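Local coordinates for putative O-GlcNAcase nagJ (Clostridium perfringens, PDB 6PV5), which probably hydrolyses N-acetylhexosaminide bonds as a family 84 glycoside hydrolase, this chain covering its N-terminal, catalytic and post-catalytic parts, at residues Ile40-Thr45 and Glu214-Ala219; Glu341-Ser346 and Asn375-Pro380. All blocks are in the same frame, centred on the assembly; numbering follows the deposited sequence.

Contact 1 of 2, residues Ile40-Thr45 and Glu214-Ala219; sequences ISIYPT and EYKMNA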
loop_
_atom_site.group_PDB
_atom_site.type_symbol
_atom_site.label_atom_id
_atom_site.label_comp_id
_atom_site.label_asym_id
_atom_site.label_seq_id
_atom_site.Cartn_x
_atom_site.Cartn_y
_atom_site.Cartn_z
ATOM N N ILE A 40 -10.383 17.168 -12.574
ATOM C CA ILE A 40 -10.957 15.914 -12.115
ATOM C C ILE A 40 -9.802 15.055 -11.607
ATOM O O ILE A 40 -8.741 15.032 -12.225
ATOM C CB ILE A 40 -11.750 15.221 -13.246
ATOM N N SER A 41 -10.007 14.390 -10.464
ATOM C CA SER A 41 -8.978 13.560 -9.854
ATOM C C SER A 41 -9.560 12.217 -9.419
ATOM O O SER A 41 -10.379 12.160 -8.503
ATOM C CB SER A 41 -8.332 14.263 -8.691
ATOM O OG SER A 41 -7.443 13.389 -8.010
ATOM N N ILE A 42 -9.115 11.146 -10.086
ATOM C CA ILE A 42 -9.493 9.793 -9.720
ATOM C C ILE A 42 -8.235 9.056 -9.283
ATOM O O ILE A 42 -7.226 9.064 -9.974
ATOM C CB ILE A 42 -10.203 9.056 -10.875
ATOM C CG1 ILE A 42 -11.294 9.912 -11.526
ATOM C CG2 ILE A 42 -10.730 7.704 -10.397
ATOM C CD1 ILE A 42 -12.434 10.268 -10.599
ATOM N N TYR A 43 -8.321 8.416 -8.124
ATOM C CA TYR A 43 -7.190 7.719 -7.553
ATOM C C TYR A 43 -7.681 6.331 -7.179
ATOM O O TYR A 43 -8.721 6.226 -6.537
ATOM C CB TYR A 43 -6.735 8.465 -6.298
ATOM C CG TYR A 43 -5.375 8.105 -5.761
ATOM C CD1 TYR A 43 -4.227 8.633 -6.331
ATOM C CD2 TYR A 43 -5.232 7.263 -4.672
ATOM C CE1 TYR A 43 -2.973 8.331 -5.834
ATOM C CE2 TYR A 43 -3.982 6.978 -4.136
ATOM C CZ TYR A 43 -2.848 7.506 -4.729
ATOM O OH TYR A 43 -1.606 7.224 -4.250
ATOM N N PRO A 44 -6.987 5.231 -7.565
ATOM C CA PRO A 44 -5.787 5.287 -8.410
ATOM C C PRO A 44 -6.053 5.850 -9.804
ATOM O O PRO A 44 -7.200 5.858 -10.237
ATOM C CB PRO A 44 -5.409 3.805 -8.575
ATOM C CG PRO A 44 -5.987 3.133 -7.352
ATOM C CD PRO A 44 -7.294 3.860 -7.116
ATOM N N THR A 45 -4.988 6.322 -10.477
ATOM C CA THR A 45 -5.080 6.933 -11.796
ATOM C C THR A 45 -5.645 5.941 -12.816
ATOM O O THR A 45 -5.045 4.897 -13.069
ATOM C CB THR A 45 -3.720 7.433 -12.288
ATOM O OG1 THR A 45 -3.208 8.339 -11.309
ATOM C CG2 THR A 45 -3.807 8.133 -13.631
ATOM N N GLU A 214 -12.054 1.202 -1.147
ATOM C CA GLU A 214 -12.144 2.575 -1.602
ATOM C C GLU A 214 -11.146 2.851 -2.727
ATOM O O GLU A 214 -11.429 3.643 -3.629
ATOM C CB GLU A 214 -11.949 3.520 -0.415
ATOM C CG GLU A 214 -12.368 4.946 -0.724
ATOM C CD GLU A 214 -13.863 5.232 -0.670
ATOM O OE1 GLU A 214 -14.230 6.430 -0.618
ATOM O OE2 GLU A 214 -14.660 4.266 -0.675
ATOM N N TYR A 215 -9.984 2.179 -2.677
ATOM C CA TYR A 215 -8.891 2.521 -3.574
ATOM C C TYR A 215 -8.504 1.334 -4.460
ATOM O O TYR A 215 -7.427 1.329 -5.062
ATOM C CB TYR A 215 -7.755 3.173 -2.778
ATOM C CG TYR A 215 -8.207 4.496 -2.215
ATOM C CD1 TYR A 215 -8.340 5.587 -3.052
ATOM C CD2 TYR A 215 -8.580 4.635 -0.885
ATOM C CE1 TYR A 215 -8.780 6.808 -2.577
ATOM C CE2 TYR A 215 -9.039 5.851 -0.396
ATOM C CZ TYR A 215 -9.140 6.939 -1.250
ATOM O OH TYR A 215 -9.591 8.153 -0.838
ATOM N N LYS A 216 -9.404 0.342 -4.519
ATOM C CA LYS A 216 -9.388 -0.726 -5.508
ATOM C C LYS A 216 -8.240 -1.697 -5.242
ATOM O O LYS A 216 -7.744 -2.323 -6.176
ATOM C CB LYS A 216 -9.359 -0.174 -6.939
ATOM C CG LYS A 216 -10.467 0.811 -7.303
ATOM C CD LYS A 216 -10.416 1.256 -8.735
ATOM C CE LYS A 216 -11.496 2.256 -9.087
ATOM N NZ LYS A 216 -11.016 3.657 -8.992
ATOM N N MET A 217 -7.851 -1.849 -3.970
ATOM C CA MET A 217 -7.000 -2.965 -3.583
ATOM C C MET A 217 -7.900 -4.143 -3.235
ATOM O O MET A 217 -8.841 -3.988 -2.472
ATOM C CB MET A 217 -6.141 -2.642 -2.360
ATOM C CG MET A 217 -5.364 -1.338 -2.498
ATOM S SD MET A 217 -4.096 -1.168 -1.197
ATOM C CE MET A 217 -2.820 -2.254 -1.837
ATOM N N ASN A 218 -7.549 -5.334 -3.732
ATOM C CA ASN A 218 -8.524 -6.407 -3.831
ATOM C C ASN A 218 -8.166 -7.551 -2.897
ATOM O O ASN A 218 -8.789 -8.596 -2.981
ATOM C CB ASN A 218 -8.709 -6.875 -5.283
ATOM C CG ASN A 218 -7.484 -7.528 -5.903
ATOM O OD1 ASN A 218 -6.424 -7.627 -5.281
ATOM N ND2 ASN A 218 -7.621 -8.001 -7.135
ATOM N N ALA A 219 -7.160 -7.385 -2.023
ATOM C CA ALA A 219 -6.889 -8.476 -1.101
ATOM C C ALA A 219 -6.273 -7.993 0.208
ATOM O O ALA A 219 -5.491 -7.049 0.240
ATOM C CB ALA A 219 -5.996 -9.506 -1.756
HETATM O O HOH W 1 -10.636 4.345 -6.087
HETATM O O HOH W 2 -8.915 3.988 -10.732
#

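Contact 2 of 2, residues Glu341-Ser346 and Asn375-Pro380; sequences EYWGSS and NDVIPP. With EDO (1,2-ethanediol), chain F.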
loop_
_atom_site.group_PDB
_atom_site.type_symbol
_atom_site.label_atom_id
_atom_site.label_comp_id
_atom_site.label_asym_id
_atom_site.label_seq_id
_atom_site.Cartn_x
_atom_site.Cartn_y
_atom_site.Cartn_z
ATOM N N GLU A 341 13.584 -19.796 0.518
ATOM C CA GLU A 341 14.497 -18.884 -0.158
ATOM C C GLU A 341 13.671 -17.795 -0.836
ATOM O O GLU A 341 13.369 -17.883 -2.022
ATOM C CB GLU A 341 15.444 -19.648 -1.106
ATOM C CG GLU A 341 16.441 -20.540 -0.375
ATOM C CD GLU A 341 17.305 -21.533 -1.155
ATOM O OE1 GLU A 341 17.062 -21.768 -2.366
ATOM O OE2 GLU A 341 18.224 -22.094 -0.536
ATOM N N TYR A 342 13.277 -16.764 -0.075
ATOM C CA TYR A 342 12.227 -15.898 -0.580
ATOM C C TYR A 342 12.791 -14.611 -1.158
ATOM O O TYR A 342 12.022 -13.826 -1.693
ATOM C CB TYR A 342 11.138 -15.606 0.456
ATOM C CG TYR A 342 11.612 -15.056 1.778
ATOM C CD1 TYR A 342 11.839 -15.893 2.858
ATOM C CD2 TYR A 342 11.832 -13.692 1.947
ATOM C CE1 TYR A 342 12.294 -15.400 4.073
ATOM C CE2 TYR A 342 12.270 -13.185 3.156
ATOM C CZ TYR A 342 12.510 -14.035 4.215
ATOM O OH TYR A 342 12.975 -13.510 5.386
ATOM N N TRP A 343 14.108 -14.399 -1.048
ATOM C CA TRP A 343 14.719 -13.264 -1.730
ATOM C C TRP A 343 15.627 -13.752 -2.861
ATOM O O TRP A 343 16.156 -14.855 -2.819
ATOM C CB TRP A 343 15.389 -12.289 -0.734
ATOM C CG TRP A 343 16.576 -12.816 0.013
ATOM C CD1 TRP A 343 17.889 -12.608 -0.302
ATOM C CD2 TRP A 343 16.580 -13.629 1.199
ATOM N NE1 TRP A 343 18.707 -13.243 0.587
ATOM C CE2 TRP A 343 17.930 -13.843 1.546
ATOM C CE3 TRP A 343 15.582 -14.173 2.021
ATOM C CZ2 TRP A 343 18.307 -14.594 2.658
ATOM C CZ3 TRP A 343 15.958 -14.915 3.123
ATOM C CH2 TRP A 343 17.301 -15.136 3.429
ATOM N N GLY A 344 15.743 -12.948 -3.916
ATOM C CA GLY A 344 16.445 -13.357 -5.121
ATOM C C GLY A 344 17.839 -13.927 -4.864
ATOM O O GLY A 344 18.176 -15.006 -5.367
ATOM N N SER A 345 18.638 -13.202 -4.073
ATOM C CA SER A 345 20.003 -13.635 -3.802
ATOM C C SER A 345 20.061 -14.976 -3.069
ATOM O O SER A 345 21.020 -15.730 -3.264
ATOM C CB SER A 345 20.789 -12.566 -3.088
ATOM O OG SER A 345 20.866 -11.421 -3.930
ATOM N N SER A 346 19.058 -15.265 -2.223
ATOM C CA SER A 346 19.006 -16.544 -1.517
ATOM C C SER A 346 18.805 -17.712 -2.495
ATOM O O SER A 346 19.091 -18.852 -2.149
ATOM C CB SER A 346 17.956 -16.580 -0.425
ATOM O OG SER A 346 16.643 -16.599 -0.977
ATOM N N ASN A 375 15.474 -8.747 -4.769
ATOM C CA ASN A 375 16.820 -9.317 -4.659
ATOM C C ASN A 375 17.186 -9.561 -3.198
ATOM O O ASN A 375 17.922 -10.487 -2.899
ATOM C CB ASN A 375 17.916 -8.448 -5.293
ATOM C CG ASN A 375 17.762 -8.301 -6.795
ATOM O OD1 ASN A 375 17.020 -9.043 -7.430
ATOM N ND2 ASN A 375 18.454 -7.340 -7.375
ATOM N N ASP A 376 16.690 -8.702 -2.301
ATOM C CA ASP A 376 16.983 -8.809 -0.878
ATOM C C ASP A 376 15.692 -8.945 -0.080
ATOM O O ASP A 376 14.605 -8.762 -0.615
ATOM C CB ASP A 376 17.728 -7.555 -0.426
ATOM C CG ASP A 376 18.961 -7.357 -1.294
ATOM O OD1 ASP A 376 19.925 -8.183 -1.182
ATOM O OD2 ASP A 376 18.919 -6.446 -2.134
ATOM N N VAL A 377 15.843 -9.216 1.222
ATOM C CA VAL A 377 14.731 -9.124 2.149
ATOM C C VAL A 377 14.094 -7.736 2.110
ATOM O O VAL A 377 12.871 -7.612 2.003
ATOM C CB VAL A 377 15.182 -9.541 3.556
ATOM C CG1 VAL A 377 14.013 -9.527 4.543
ATOM C CG2 VAL A 377 15.830 -10.914 3.498
ATOM N N ILE A 378 14.927 -6.690 2.189
ATOM C CA ILE A 378 14.459 -5.322 1.996
ATOM C C ILE A 378 15.311 -4.686 0.888
ATOM O O ILE A 378 16.389 -4.177 1.159
ATOM C CB ILE A 378 14.523 -4.503 3.314
ATOM C CG1 ILE A 378 13.957 -5.261 4.526
ATOM C CG2 ILE A 378 13.837 -3.143 3.163
ATOM C CD1 ILE A 378 14.710 -4.984 5.803
ATOM N N PRO A 379 14.883 -4.694 -0.399
ATOM C CA PRO A 379 15.738 -4.216 -1.498
ATOM C C PRO A 379 15.941 -2.701 -1.447
ATOM O O PRO A 379 14.978 -1.933 -1.556
ATOM C CB PRO A 379 14.967 -4.622 -2.765
ATOM C CG PRO A 379 14.024 -5.716 -2.267
ATOM C CD PRO A 379 13.604 -5.234 -0.884
ATOM N N PRO A 380 17.206 -2.244 -1.270
ATOM C CA PRO A 380 17.499 -0.834 -1.007
ATOM C C PRO A 380 17.172 0.064 -2.191
ATOM O O PRO A 380 16.867 1.241 -2.017
ATOM C CB PRO A 380 19.008 -0.801 -0.669
ATOM C CG PRO A 380 19.556 -2.086 -1.227
ATOM C CD PRO A 380 18.413 -3.085 -1.227
HETATM C C1 EDO F . 20.585 -24.538 -0.627
HETATM O O1 EDO F . 19.379 -24.321 -1.306
HETATM C C2 EDO F . 20.199 -25.262 0.540
HETATM O O2 EDO F . 19.516 -26.370 0.005
HETATM O O HOH W 3 21.730 -9.058 -2.772
#

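Contact 1 of 2, residues Ile40-Thr45 and Glu214-Ala219
Ile42 reaches Lys216 at the fringe of the contact, its CG2 branch lying 4.3 Å from Lys216 NZ; the side chain also packs on Gln164 and Leu165. At Tyr43 the aromatic rings meet: CD2 at the edge of the Tyr43 ring comes within 3.9 Å of Tyr215 CD1, close to the plane of the Tyr43 ring, and the two side chains cross at about a right angle. A chi1 of -165° swings the Tyr43 ring away from its backbone N, to the carbonyl side, where this edge meets Tyr215; the hydroxyl bonds Ser467 of helix 464-476. The Tyr43 carbonyl oxygen sits in turn at the edge of the Tyr215 ring, 3.6 Å from Tyr215 CD1.

No direct hydrogen bond joins the segments, so water does the polar work. This is an interdomain seam: 40-45 precedes the first strand of the N-terminal domain, whereas 214-219 links helix 202-214 to the second strand of the catalytic (beta/alpha)8 barrel. One water donates to Tyr43 O and to Glu214 O, both at 2.7 Å, and accepts from Lys216 NZ.

Pro44, preceded by a cis peptide bond, lays its ring against the backbone of Tyr215, with Pro44 CG 3.3 Å from Tyr215 O. Pro44 O accepts a hydrogen bond from a second water, which in turn accepts one from Lys216 NZ at 2.7 Å. Lys216 gets its ammonium there by staying extended until a bend at chi4 (96°); with Ser161 OG as a further partner, three bonds hold this buried amine.

Contact 2 of 2, residues Glu341-Ser346 and Asn375-Pro380
The touching backbones run 127° apart in direction and come closest where the CA atoms of Gly344 and Asn375 lie 4.1 Å apart. There Ser345 N donates to Asn375 O (3.0 Å) with a nearly straight N-H angle of 170°, the donor lying somewhat out of that carbonyl's plane. The same oxygen lies at the edge of the Trp343 indole, 3.4 Å from Trp343 CD1.

Val377 brings CG2 over one face of the indole in a CH-pi contact, 3.8 Å from the centroid of the six-membered ring of Trp343. Ser346 CB covers the opposite face, so the indole lies between Val377 CG2 of the other segment and Ser346 of its own. Its chi1 of 66° sets CG between the backbone N and the carbonyl carbon, and CB then abuts the Asp376 backbone.

Both segments follow barrel strands, 336-338 and 369-372, in the catalytic (beta/alpha)8 domain, at the C-terminal strand ends where such barrels carry their active sites. Tyr342 fits this placement: its hydroxyl bonds Asp305, the predicted proton donor, and Trp343 CE3 lies over the centre of its ring. Val377 CG2 also approaches Tyr342 CE2 at 4.2 Å, touching both aromatics with one methyl.

Farther out, a water donates to Asp376 OD1 at 2.6 Å and may link it to Ser345 OG, a side chain modelled in two conformers.

Overall arrangement
Contact 1 closes along the chain before contact 2 opens. Their centres are 29 Å apart and their nearest atoms about 17 Å, so neither touches the other. They share the parallel eight-stranded barrel: 214-219 leads into its second strand, 219-222, while 341-346 and 375-380 follow its fifth and sixth, 336-338 and 369-372. Contact 1 therefore lies at the N-terminal strand ends and contact 2 at the C-terminal ends. The former joins the barrel to the N-terminal domain in a buried setting, away from the predicted proton donor; the latter is a surface contact between neighbouring loops of the catalytic domain, beside that residue.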